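Long-range contacts in N-acetyl-beta-D glucosaminidase (Rhizomucor miehei CAU432, PDB 4ZM6), which probably cleaves beta-linked N-acetylglucosamine through its glycoside hydrolase family 3 part and binds acetyl-coenzyme A in a GCN5-related glucosamine N-acetyltransferase region: residues T189-D194 against L270-V275; V195-K200 against L234-N239; V228-M233 against V242-A247; I246-V251 against L289-D294; V264-C269 against N293-I298. One frame throughout, in Å; residues are numbered along the deposited sequence.

The chain leaves strand 178-181 and at 189-194 opens contact 1, then at 195-200 contact 2, both in the loop before helix 202-207. Segment 228-233, which begins on strand 227-230, opens contact 3. Segment 234-239 closes contact 2, and 242-247 closes contact 3, so these two cross while both lie within the span of contact 1. Residues 246-251 overlap that closing segment and open contact 4, and strand 264-267 opens contact 5. Contact 1 closes at 270-275, crossing both of them. Contacts 4 and 5 finish on shared residues N293 and D294, tying the end of helix 281-291 to the loop before helix 251-258, and strand 296-298 to strand 264-267, within the barrel domain.

Contact 1: residues T189-D194 against L270-V275; sequences TDSHLD and LEMDAV
Two torsions bring H192 and M272 together: H192 CG sits beside its own backbone N, anti to the carbonyl carbon (chi1 -58°), and the methionine bends at chi3 (85°), which carries CE over the imidazole. The methyl lies over one ring face, shifted toward the rim, with M272 CE 3.8 Å from the centroid of the H192 ring, a CH-pi contact; the sulfur stands farther off and oblique. The same M272 CE also packs on S191 CB at 3.6 Å. Within 189-194 the ring is tethered by D190, whose OD1 takes H192 ND1 on its syn side at 3.0 Å. That oxygen also accepts the backbone H192 N from above the carboxylate plane, closing an Asx turn, so one carboxylate oxygen sets both ring and main chain. At the helix start, A274 CB rests 3.5 Å from S191 O, and D273 CB lies at the same distance from L193 O. M272 is the N-cap residue of helix 273-276, which sets the start of this helix against the turn of 190-194. D190, S191 and H192 spell the DSH that ends the KHFPGHGxxxxDSH signature of family 3 N-acetylglucosaminidases.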
# COMPACT_ATOMS: atom_id res chain seq x y z
N THR A 189 10.06 -3.31 29.16
CA THR A 189 9.41 -2.95 30.43
C THR A 189 7.95 -3.42 30.46
O THR A 189 7.22 -3.29 29.48
CB THR A 189 9.46 -1.42 30.66
OG1 THR A 189 10.81 -0.95 30.55
CG2 THR A 189 8.90 -1.06 32.05
N ASP A 190 7.55 -3.95 31.62
CA ASP A 190 6.18 -4.43 31.84
C ASP A 190 5.31 -3.28 32.36
O ASP A 190 5.73 -2.53 33.25
CB ASP A 190 6.19 -5.59 32.83
CG ASP A 190 4.87 -6.36 32.88
OD1 ASP A 190 3.81 -5.77 32.58
OD2 ASP A 190 4.89 -7.55 33.24
N SER A 191 4.11 -3.16 31.81
CA SER A 191 3.17 -2.09 32.17
C SER A 191 2.65 -2.22 33.60
O SER A 191 2.36 -1.22 34.26
CB SER A 191 1.99 -2.07 31.18
OG SER A 191 1.43 -0.77 31.06
N HIS A 192 2.51 -3.46 34.07
CA HIS A 192 1.98 -3.74 35.41
C HIS A 192 2.95 -3.35 36.52
O HIS A 192 2.52 -2.92 37.60
CB HIS A 192 1.62 -5.23 35.55
CG HIS A 192 0.62 -5.73 34.55
ND1 HIS A 192 0.98 -6.38 33.39
CD2 HIS A 192 -0.74 -5.68 34.54
CE1 HIS A 192 -0.10 -6.70 32.71
NE2 HIS A 192 -1.16 -6.29 33.39
N LEU A 193 4.25 -3.49 36.25
CA LEU A 193 5.30 -3.25 37.25
C LEU A 193 5.81 -1.80 37.22
O LEU A 193 5.74 -1.10 38.23
CB LEU A 193 6.47 -4.21 37.04
CG LEU A 193 6.12 -5.70 36.91
CD1 LEU A 193 7.34 -6.50 36.44
CD2 LEU A 193 5.57 -6.26 38.21
N ASP A 194 6.31 -1.37 36.06
CA ASP A 194 6.97 -0.06 35.91
C ASP A 194 6.34 0.73 34.76
O ASP A 194 5.42 0.25 34.09
CB ASP A 194 8.47 -0.27 35.67
CG ASP A 194 9.34 0.69 36.47
OD1 ASP A 194 8.97 1.87 36.63
OD2 ASP A 194 10.41 0.25 36.94
N LEU A 270 -6.87 1.29 35.15
CA LEU A 270 -6.29 2.43 35.87
C LEU A 270 -5.65 2.06 37.22
O LEU A 270 -5.17 2.95 37.93
CB LEU A 270 -7.35 3.52 36.08
CG LEU A 270 -7.87 4.23 34.84
CD1 LEU A 270 -9.05 5.12 35.19
CD2 LEU A 270 -6.77 5.05 34.18
N GLU A 271 -5.64 0.78 37.58
CA GLU A 271 -5.04 0.33 38.84
C GLU A 271 -3.65 -0.29 38.66
O GLU A 271 -3.04 -0.71 39.64
CB GLU A 271 -5.97 -0.65 39.54
CG GLU A 271 -7.29 -0.03 39.99
CD GLU A 271 -8.09 -0.93 40.92
OE1 GLU A 271 -7.54 -1.93 41.42
OE2 GLU A 271 -9.28 -0.62 41.16
N MET A 272 -3.16 -0.34 37.43
CA MET A 272 -1.79 -0.78 37.17
C MET A 272 -0.84 0.29 37.71
O MET A 272 -1.22 1.46 37.83
CB MET A 272 -1.56 -1.00 35.68
CG MET A 272 -2.42 -2.10 35.07
SD MET A 272 -2.68 -1.91 33.30
CE MET A 272 -1.22 -2.70 32.64
N ASP A 273 0.38 -0.12 38.03
CA ASP A 273 1.34 0.79 38.66
C ASP A 273 1.76 1.94 37.74
O ASP A 273 2.13 3.02 38.23
CB ASP A 273 2.59 0.03 39.14
CG ASP A 273 2.29 -0.90 40.32
OD1 ASP A 273 1.40 -0.58 41.15
OD2 ASP A 273 2.96 -1.95 40.43
N ALA A 274 1.69 1.73 36.43
CA ALA A 274 2.02 2.77 35.46
C ALA A 274 1.16 4.04 35.60
O ALA A 274 1.61 5.12 35.23
CB ALA A 274 1.91 2.22 34.05
N VAL A 275 -0.06 3.90 36.11
CA VAL A 275 -0.90 5.07 36.38
C VAL A 275 -1.25 5.24 37.87
O VAL A 275 -1.60 6.34 38.28
CB VAL A 275 -2.21 5.03 35.57
CG1 VAL A 275 -3.28 4.23 36.30
CG2 VAL A 275 -2.72 6.44 35.28

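Contact 2: residues V195-K200 against L234-N239; sequences VPVINK and LLPHFN
V197 and L234 form a single parallel beta bridge, and its two backbone bonds are the first shell of the contact. L234 N gives its hydrogen to P196 O at 2.8 Å, nearly straight at 177°, while L234 O takes I198 N at 2.7 Å. One residue further along, L235 CA-H points at I198 O. Side chains then close in around the bridge. I198 and L235 lie side by side, pointing the same way, with I198 CB 3.7 Å from L235 CD2, and V197 crosses P236 at about a right angle, its CG1 3.9 Å from P236 CG. In N199, centre of an inverse gamma turn, chi1 (-168°) sets CG anti to the backbone N; N199 OD1 stands 3.4 Å from H237 CE1, the amide and ring planes inclined by 17°. Next to it K200 O meets the edge of the F238 ring, 3.5 Å from F238 CE1. Farther out, L235 O accepts from both F238 N and N239 N, folding the chain back, and the K200 ammonium makes salt bridges to E209 and D186. The two loops are therefore joined by main-chain amides and carbonyls, with side chains adding mostly apolar packing and the lysine charge answered outside the pair.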
# COMPACT_ATOMS: atom_id res chain seq x y z
N VAL A 195 6.83 1.95 34.53
CA VAL A 195 6.34 2.81 33.44
C VAL A 195 7.17 2.59 32.17
O VAL A 195 8.36 2.92 32.14
CB VAL A 195 6.41 4.31 33.82
CG1 VAL A 195 6.11 5.19 32.62
CG2 VAL A 195 5.44 4.61 34.95
N PRO A 196 6.54 2.05 31.10
CA PRO A 196 7.30 1.84 29.88
C PRO A 196 7.43 3.12 29.07
O PRO A 196 6.49 3.93 29.01
CB PRO A 196 6.48 0.78 29.13
CG PRO A 196 5.08 0.92 29.66
CD PRO A 196 5.11 1.74 30.92
N VAL A 197 8.60 3.31 28.46
CA VAL A 197 8.89 4.52 27.70
C VAL A 197 9.01 4.13 26.24
O VAL A 197 9.78 3.22 25.90
CB VAL A 197 10.21 5.18 28.15
CG1 VAL A 197 10.30 6.60 27.61
CG2 VAL A 197 10.33 5.17 29.67
N ILE A 198 8.25 4.82 25.39
CA ILE A 198 8.36 4.68 23.94
C ILE A 198 8.89 6.00 23.39
O ILE A 198 8.14 6.96 23.21
CB ILE A 198 6.99 4.34 23.29
CG1 ILE A 198 6.35 3.12 23.97
CG2 ILE A 198 7.15 4.10 21.79
CD1 ILE A 198 7.21 1.87 24.00
N ASN A 199 10.19 6.03 23.14
CA ASN A 199 10.87 7.24 22.68
C ASN A 199 10.88 7.29 21.16
O ASN A 199 11.92 7.08 20.53
CB ASN A 199 12.30 7.30 23.25
CG ASN A 199 12.95 8.65 23.06
OD1 ASN A 199 12.33 9.70 23.26
ND2 ASN A 199 14.23 8.64 22.68
N LYS A 200 9.71 7.56 20.58
CA LYS A 200 9.55 7.56 19.12
C LYS A 200 8.72 8.75 18.65
O LYS A 200 7.82 9.21 19.36
CB LYS A 200 8.85 6.29 18.66
CG LYS A 200 9.54 5.00 19.08
CD LYS A 200 9.02 3.81 18.30
CE LYS A 200 9.43 2.51 18.94
NZ LYS A 200 9.42 1.38 17.97
N LEU A 234 4.77 6.03 28.24
CA LEU A 234 5.29 7.39 28.19
C LEU A 234 5.89 7.64 26.81
O LEU A 234 6.75 6.88 26.35
CB LEU A 234 6.34 7.59 29.28
CG LEU A 234 6.62 9.00 29.82
CD1 LEU A 234 7.18 9.92 28.75
CD2 LEU A 234 5.38 9.62 30.45
N LEU A 235 5.41 8.69 26.15
CA LEU A 235 5.88 9.07 24.82
C LEU A 235 6.44 10.49 24.85
O LEU A 235 5.71 11.46 24.62
CB LEU A 235 4.73 8.96 23.81
CG LEU A 235 4.33 7.51 23.50
CD1 LEU A 235 2.83 7.30 23.64
CD2 LEU A 235 4.81 7.08 22.12
N PRO A 236 7.75 10.62 25.15
CA PRO A 236 8.39 11.93 25.35
C PRO A 236 8.20 12.92 24.20
O PRO A 236 8.07 14.12 24.45
CB PRO A 236 9.87 11.57 25.51
CG PRO A 236 9.85 10.20 26.08
CD PRO A 236 8.69 9.52 25.41
N HIS A 237 8.19 12.43 22.96
CA HIS A 237 7.97 13.30 21.79
C HIS A 237 6.54 13.84 21.68
O HIS A 237 6.28 14.71 20.86
CB HIS A 237 8.33 12.57 20.49
CG HIS A 237 9.80 12.32 20.32
ND1 HIS A 237 10.38 11.09 20.56
CD2 HIS A 237 10.80 13.13 19.91
CE1 HIS A 237 11.67 11.16 20.31
NE2 HIS A 237 11.96 12.39 19.91
N PHE A 238 5.62 13.32 22.49
CA PHE A 238 4.23 13.79 22.52
C PHE A 238 3.89 14.45 23.86
O PHE A 238 3.41 15.57 23.90
CB PHE A 238 3.26 12.62 22.28
CG PHE A 238 3.39 12.00 20.92
CD1 PHE A 238 4.44 11.13 20.63
CD2 PHE A 238 2.45 12.26 19.93
CE1 PHE A 238 4.56 10.55 19.38
CE2 PHE A 238 2.57 11.68 18.67
CZ PHE A 238 3.63 10.83 18.40
N ASN A 239 4.12 13.71 24.94
CA ASN A 239 3.92 14.22 26.30
C ASN A 239 4.85 13.51 27.27
O ASN A 239 4.69 12.31 27.53
CB ASN A 239 2.46 14.05 26.73
CG ASN A 239 2.18 14.63 28.10
OD1 ASN A 239 2.99 14.53 29.02
ND2 ASN A 239 1.02 15.25 28.24

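Contact 3: residues V228-M233 against V242-A247; sequences VMVGHM and VVSSIA
G231 and S244 lead the hydrogen bonding here, with S245 beside them. G231 O receives two hydroxyls, S244 OG at 2.6 Å and S245 OG at 2.5 Å, which reach it from opposite faces of its carbonyl plane. S244 OG has a second role: it accepts M233 N at 2.9 Å, and S244 N returns a bond to M233 O at 2.8 Å. The serine therefore bonds both polar backbone groups of M233. Its chi1 of 53° puts OG between the backbone N and the carbonyl carbon, toward G231 O and M233 N.

Packing makes up the rest. V243 sends CG2 against the main chain at H232 and M233, 3.4 Å from H232 C, and the same methyl lies 3.8 Å from H232 CB. V230, last residue of strand 227-230, places CG1 3.7 Å from S245 CA.

Beyond the two segments the H232 ring is held by a hydrogen bond from NE2 to C269 O, and H232 O accepts a weak bond from S191 OG. Every touching residue is buried, and the two serines supply hydroxyl protons to one carbonyl at the strand end, so the chain past strand 227-230 is pinned to 242-247 by buried polar bonds.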
# COMPACT_ATOMS: atom_id res chain seq x y z
N VAL A 228 -11.53 1.47 20.99
CA VAL A 228 -10.07 1.46 21.00
C VAL A 228 -9.58 1.68 22.43
O VAL A 228 -10.05 2.58 23.11
CB VAL A 228 -9.49 2.56 20.10
CG1 VAL A 228 -7.97 2.62 20.21
CG2 VAL A 228 -9.91 2.34 18.65
N MET A 229 -8.64 0.85 22.89
CA MET A 229 -8.08 0.99 24.23
C MET A 229 -6.69 1.63 24.20
O MET A 229 -5.81 1.22 23.44
CB MET A 229 -8.01 -0.37 24.92
CG MET A 229 -7.64 -0.29 26.40
SD MET A 229 -7.27 -1.90 27.09
CE MET A 229 -8.91 -2.60 27.18
N VAL A 230 -6.50 2.63 25.05
CA VAL A 230 -5.23 3.32 25.17
C VAL A 230 -4.48 2.77 26.39
O VAL A 230 -4.89 2.97 27.53
CB VAL A 230 -5.45 4.83 25.33
CG1 VAL A 230 -4.12 5.57 25.30
CG2 VAL A 230 -6.37 5.35 24.24
N GLY A 231 -3.37 2.09 26.14
CA GLY A 231 -2.53 1.58 27.22
C GLY A 231 -1.80 2.69 27.95
O GLY A 231 -1.99 3.88 27.66
N HIS A 232 -0.95 2.29 28.90
CA HIS A 232 -0.17 3.24 29.70
C HIS A 232 1.29 3.17 29.30
O HIS A 232 2.01 2.26 29.72
CB HIS A 232 -0.33 2.93 31.19
CG HIS A 232 -1.74 2.66 31.60
ND1 HIS A 232 -2.70 3.64 31.62
CD2 HIS A 232 -2.34 1.52 32.02
CE1 HIS A 232 -3.85 3.12 32.03
NE2 HIS A 232 -3.65 1.84 32.28
N MET A 233 1.72 4.13 28.49
CA MET A 233 3.13 4.26 28.10
C MET A 233 3.52 5.72 27.90
O MET A 233 2.71 6.55 27.47
CB MET A 233 3.42 3.43 26.84
CG MET A 233 2.30 3.39 25.81
SD MET A 233 2.28 1.84 24.89
CE MET A 233 0.52 1.56 24.75
N VAL A 242 3.11 12.95 31.46
CA VAL A 242 2.18 11.89 31.85
C VAL A 242 2.03 10.77 30.83
O VAL A 242 2.38 10.92 29.66
CB VAL A 242 0.78 12.45 32.16
CG1 VAL A 242 0.80 13.21 33.48
CG2 VAL A 242 0.28 13.34 31.03
N VAL A 243 1.48 9.67 31.31
CA VAL A 243 1.36 8.43 30.55
C VAL A 243 0.26 8.55 29.49
O VAL A 243 -0.69 9.32 29.65
CB VAL A 243 1.15 7.24 31.53
CG1 VAL A 243 -0.33 6.90 31.71
CG2 VAL A 243 1.94 6.02 31.08
N SER A 244 0.40 7.78 28.40
CA SER A 244 -0.44 7.93 27.19
C SER A 244 -1.96 7.99 27.42
O SER A 244 -2.66 8.75 26.75
CB SER A 244 -0.13 6.81 26.20
OG SER A 244 -0.24 5.54 26.81
N SER A 245 -2.46 7.19 28.36
CA SER A 245 -3.90 7.10 28.64
C SER A 245 -4.53 8.42 29.06
O SER A 245 -5.71 8.64 28.83
CB SER A 245 -4.16 6.06 29.72
OG SER A 245 -3.46 4.87 29.44
N ILE A 246 -3.73 9.28 29.69
CA ILE A 246 -4.23 10.54 30.26
C ILE A 246 -3.62 11.78 29.60
O ILE A 246 -3.83 12.90 30.06
CB ILE A 246 -3.99 10.57 31.79
CG1 ILE A 246 -2.49 10.66 32.12
CG2 ILE A 246 -4.64 9.34 32.43
CD1 ILE A 246 -2.11 10.21 33.51
N ALA A 247 -2.89 11.56 28.50
CA ALA A 247 -2.30 12.65 27.72
C ALA A 247 -3.21 13.00 26.54
O ALA A 247 -3.48 12.14 25.70
CB ALA A 247 -0.93 12.23 27.20

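Contact 4: residues I246-V251 against L289-D294; sequences IAPEIV and LQAGND
A291 and V251 carry the tight half of this contact. The A291 methyl is aimed at the turn of 246-251 and meets main chain, with CB 3.5 Å from I246 C and 3.7 Å from A247 C. V251 comes in from the other segment with its CB 3.4 Å from A291 O. The two methyls of V251 divide the work: CG1, anti to the backbone N (chi1 180°), lies against the backbone just past the helix, 3.5 Å from G292 C, while CG2 sits 3.6 Å from N293 ND2, the valine and asparagine side chains crossing at about a right angle. G292 leaves the helix with positive phi, 121°, and with no side chain it lets V251 come this close to the backbone.

The ring of P248 forms the looser, solvent-exposed side: P248 CD only brushes A291 CB at 4.3 Å. The backbones nevertheless approach closely there, P248 CA lying 4.0 Å from A291 CA, and the proline CA-H is directed at A291 O, with CA 3.6 Å from that oxygen.

The N293 amide is tied outside the pair, its ND2 bonding A288 O. No hydrogen bond spans the two segments, so the end of helix 281-291 meets the turn before helix 251-258, and the first residue of that helix, through van der Waals packing of methyl groups on backbone.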
# COMPACT_ATOMS: atom_id res chain seq x y z
N ILE A 246 -3.73 9.28 29.69
CA ILE A 246 -4.23 10.54 30.26
C ILE A 246 -3.62 11.78 29.60
O ILE A 246 -3.83 12.90 30.06
CB ILE A 246 -3.99 10.57 31.79
CG1 ILE A 246 -2.49 10.66 32.12
CG2 ILE A 246 -4.64 9.34 32.43
CD1 ILE A 246 -2.11 10.21 33.51
N ALA A 247 -2.89 11.56 28.50
CA ALA A 247 -2.30 12.65 27.72
C ALA A 247 -3.21 13.00 26.54
O ALA A 247 -3.48 12.14 25.70
CB ALA A 247 -0.93 12.23 27.20
N PRO A 248 -3.67 14.26 26.45
CA PRO A 248 -4.51 14.65 25.31
C PRO A 248 -3.77 14.64 23.97
O PRO A 248 -4.41 14.60 22.92
CB PRO A 248 -4.97 16.07 25.68
CG PRO A 248 -3.87 16.59 26.53
CD PRO A 248 -3.37 15.41 27.32
N GLU A 249 -2.44 14.68 24.01
CA GLU A 249 -1.63 14.62 22.79
C GLU A 249 -1.77 13.26 22.11
O GLU A 249 -1.63 13.15 20.89
CB GLU A 249 -0.15 14.89 23.10
CG GLU A 249 0.15 16.31 23.57
CD GLU A 249 0.02 16.50 25.07
OE1 GLU A 249 0.45 17.56 25.56
OE2 GLU A 249 -0.52 15.60 25.75
N ILE A 250 -2.03 12.23 22.91
CA ILE A 250 -2.20 10.87 22.40
C ILE A 250 -3.66 10.56 22.11
O ILE A 250 -3.99 10.03 21.05
CB ILE A 250 -1.66 9.84 23.42
CG1 ILE A 250 -0.17 10.07 23.68
CG2 ILE A 250 -1.94 8.42 22.95
CD1 ILE A 250 0.73 9.91 22.48
N VAL A 251 -4.55 10.89 23.04
CA VAL A 251 -5.95 10.51 22.92
C VAL A 251 -6.70 11.42 21.95
O VAL A 251 -7.19 10.96 20.93
CB VAL A 251 -6.66 10.49 24.29
CG1 VAL A 251 -8.12 10.10 24.14
CG2 VAL A 251 -5.94 9.53 25.23
N LEU A 289 -10.59 11.13 31.19
CA LEU A 289 -11.72 11.76 30.51
C LEU A 289 -11.40 13.18 30.04
O LEU A 289 -11.98 13.66 29.07
CB LEU A 289 -12.95 11.79 31.42
CG LEU A 289 -13.52 10.42 31.81
CD1 LEU A 289 -14.69 10.60 32.77
CD2 LEU A 289 -13.96 9.63 30.59
N GLN A 290 -10.46 13.84 30.72
CA GLN A 290 -9.96 15.15 30.28
C GLN A 290 -9.16 15.03 28.99
O GLN A 290 -9.23 15.91 28.13
CB GLN A 290 -9.10 15.80 31.37
CG GLN A 290 -9.91 16.53 32.44
CD GLN A 290 -9.08 16.96 33.64
OE1 GLN A 290 -8.04 16.37 33.94
NE2 GLN A 290 -9.55 17.98 34.35
N ALA A 291 -8.40 13.94 28.85
CA ALA A 291 -7.60 13.70 27.65
C ALA A 291 -8.43 13.40 26.40
O ALA A 291 -7.93 13.53 25.28
CB ALA A 291 -6.61 12.57 27.90
N GLY A 292 -9.68 13.00 26.58
CA GLY A 292 -10.58 12.71 25.47
C GLY A 292 -11.13 11.30 25.45
O GLY A 292 -11.89 10.94 24.54
N ASN A 293 -10.72 10.47 26.41
CA ASN A 293 -11.31 9.14 26.58
C ASN A 293 -12.81 9.25 26.82
O ASN A 293 -13.27 10.17 27.50
CB ASN A 293 -10.67 8.39 27.75
CG ASN A 293 -9.29 7.84 27.43
OD1 ASN A 293 -9.16 6.75 26.87
ND2 ASN A 293 -8.25 8.57 27.82
N ASP A 294 -13.56 8.31 26.26
CA ASP A 294 -14.99 8.21 26.54
C ASP A 294 -15.27 7.38 27.79
O ASP A 294 -16.36 7.45 28.34
CB ASP A 294 -15.72 7.59 25.35
CG ASP A 294 -15.74 8.49 24.13
OD1 ASP A 294 -16.01 9.69 24.28
OD2 ASP A 294 -15.50 7.98 23.02

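Contact 5: residues V264-C269 against N293-I298; sequences VIITDC and NDMAMI
I265 and D294 set the backbone here, where the two touching stretches run 42° apart and D294 N bonds I265 O at 2.8 Å, followed by a weak bond from T267 N to M295 O at 3.4 Å. D294 also turns its side chain back on the strand: OD2 accepts I265 N at 3.3 Å on its anti side. That carboxylate is held further by salt bridges to R256 and R332 and a hydrogen bond with S329. T267 OG1, between the backbone N and the carbonyl carbon (chi1 81°), donates to D268 O and accepts a weak bond from M297 N. Strands 264-267 and 296-298 are successive strands of the TIM-barrel-type N-terminal domain of family 3, linked through helices 273-276 and 281-291. Between them M295 and M297 pack their side chains on 264-269. M295 crosses I266 obliquely, its CB 3.8 Å from I266 CG1, and its bent end puts CE 3.9 Å from V264 CG1. M297 stays extended beyond CG and reaches C269, CE 3.6 Å from C269 CB. N293 crosses I265 at about a right angle, with OD1 3.4 Å from I265 CG2, and the same oxygen stands 3.6 Å from T267 CG2.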
# COMPACT_ATOMS: atom_id res chain seq x y z
N VAL A 264 -15.78 4.55 20.41
CA VAL A 264 -15.49 4.67 21.85
C VAL A 264 -14.00 4.53 22.14
O VAL A 264 -13.35 3.60 21.65
CB VAL A 264 -16.26 3.61 22.67
CG1 VAL A 264 -15.77 3.56 24.11
CG2 VAL A 264 -17.75 3.89 22.62
N ILE A 265 -13.46 5.45 22.93
CA ILE A 265 -12.10 5.33 23.44
C ILE A 265 -12.16 5.01 24.93
O ILE A 265 -12.85 5.69 25.69
CB ILE A 265 -11.29 6.62 23.21
CG1 ILE A 265 -11.43 7.09 21.76
CG2 ILE A 265 -9.83 6.39 23.56
CD1 ILE A 265 -10.72 8.39 21.45
N ILE A 266 -11.44 3.97 25.33
CA ILE A 266 -11.42 3.49 26.72
C ILE A 266 -9.96 3.34 27.18
O ILE A 266 -9.07 3.19 26.34
CB ILE A 266 -12.20 2.16 26.85
CG1 ILE A 266 -12.28 1.70 28.31
CG2 ILE A 266 -11.58 1.06 26.00
CD1 ILE A 266 -13.34 0.65 28.57
N THR A 267 -9.72 3.39 28.49
CA THR A 267 -8.37 3.19 29.02
C THR A 267 -8.12 1.73 29.36
O THR A 267 -9.05 0.94 29.49
CB THR A 267 -8.12 4.00 30.32
OG1 THR A 267 -8.68 3.30 31.45
CG2 THR A 267 -8.70 5.42 30.23
N ASP A 268 -6.84 1.38 29.50
CA ASP A 268 -6.45 0.13 30.13
C ASP A 268 -6.69 0.31 31.64
O ASP A 268 -6.95 1.43 32.10
CB ASP A 268 -4.98 -0.18 29.82
CG ASP A 268 -4.60 -1.63 30.10
OD1 ASP A 268 -5.43 -2.39 30.65
OD2 ASP A 268 -3.46 -2.03 29.77
N CYS A 269 -6.62 -0.79 32.39
CA CYS A 269 -6.86 -0.77 33.84
C CYS A 269 -6.11 0.38 34.54
O CYS A 269 -4.88 0.42 34.53
CB CYS A 269 -6.44 -2.11 34.47
SG CYS A 269 -7.10 -2.42 36.13
N ASN A 293 -10.72 10.47 26.41
CA ASN A 293 -11.31 9.14 26.58
C ASN A 293 -12.81 9.25 26.82
O ASN A 293 -13.27 10.17 27.50
CB ASN A 293 -10.67 8.39 27.75
CG ASN A 293 -9.29 7.84 27.43
OD1 ASN A 293 -9.16 6.75 26.87
ND2 ASN A 293 -8.25 8.57 27.82
N ASP A 294 -13.56 8.31 26.26
CA ASP A 294 -14.99 8.21 26.54
C ASP A 294 -15.27 7.38 27.79
O ASP A 294 -16.36 7.45 28.34
CB ASP A 294 -15.72 7.59 25.35
CG ASP A 294 -15.74 8.49 24.13
OD1 ASP A 294 -16.01 9.69 24.28
OD2 ASP A 294 -15.50 7.98 23.02
N MET A 295 -14.30 6.58 28.23
CA MET A 295 -14.57 5.57 29.24
C MET A 295 -13.35 5.29 30.11
O MET A 295 -12.21 5.34 29.62
CB MET A 295 -15.03 4.29 28.54
CG MET A 295 -15.99 3.43 29.36
SD MET A 295 -16.93 2.26 28.36
CE MET A 295 -17.90 3.39 27.38
N ALA A 296 -13.59 4.99 31.39
CA ALA A 296 -12.51 4.69 32.34
C ALA A 296 -12.68 3.30 32.96
O ALA A 296 -13.77 2.93 33.40
CB ALA A 296 -12.46 5.75 33.43
N MET A 297 -11.59 2.55 33.00
CA MET A 297 -11.59 1.19 33.49
C MET A 297 -10.98 1.15 34.88
O MET A 297 -9.90 1.70 35.11
CB MET A 297 -10.81 0.29 32.52
CG MET A 297 -10.68 -1.16 32.94
SD MET A 297 -9.92 -2.13 31.62
CE MET A 297 -9.19 -3.50 32.52
N ILE A 298 -11.67 0.50 35.81
CA ILE A 298 -11.19 0.34 37.18
C ILE A 298 -11.47 -1.09 37.66
O ILE A 298 -12.37 -1.34 38.47
CB ILE A 298 -11.81 1.37 38.15
CG1 ILE A 298 -11.81 2.77 37.52
CG2 ILE A 298 -11.05 1.38 39.47
CD1 ILE A 298 -12.39 3.86 38.41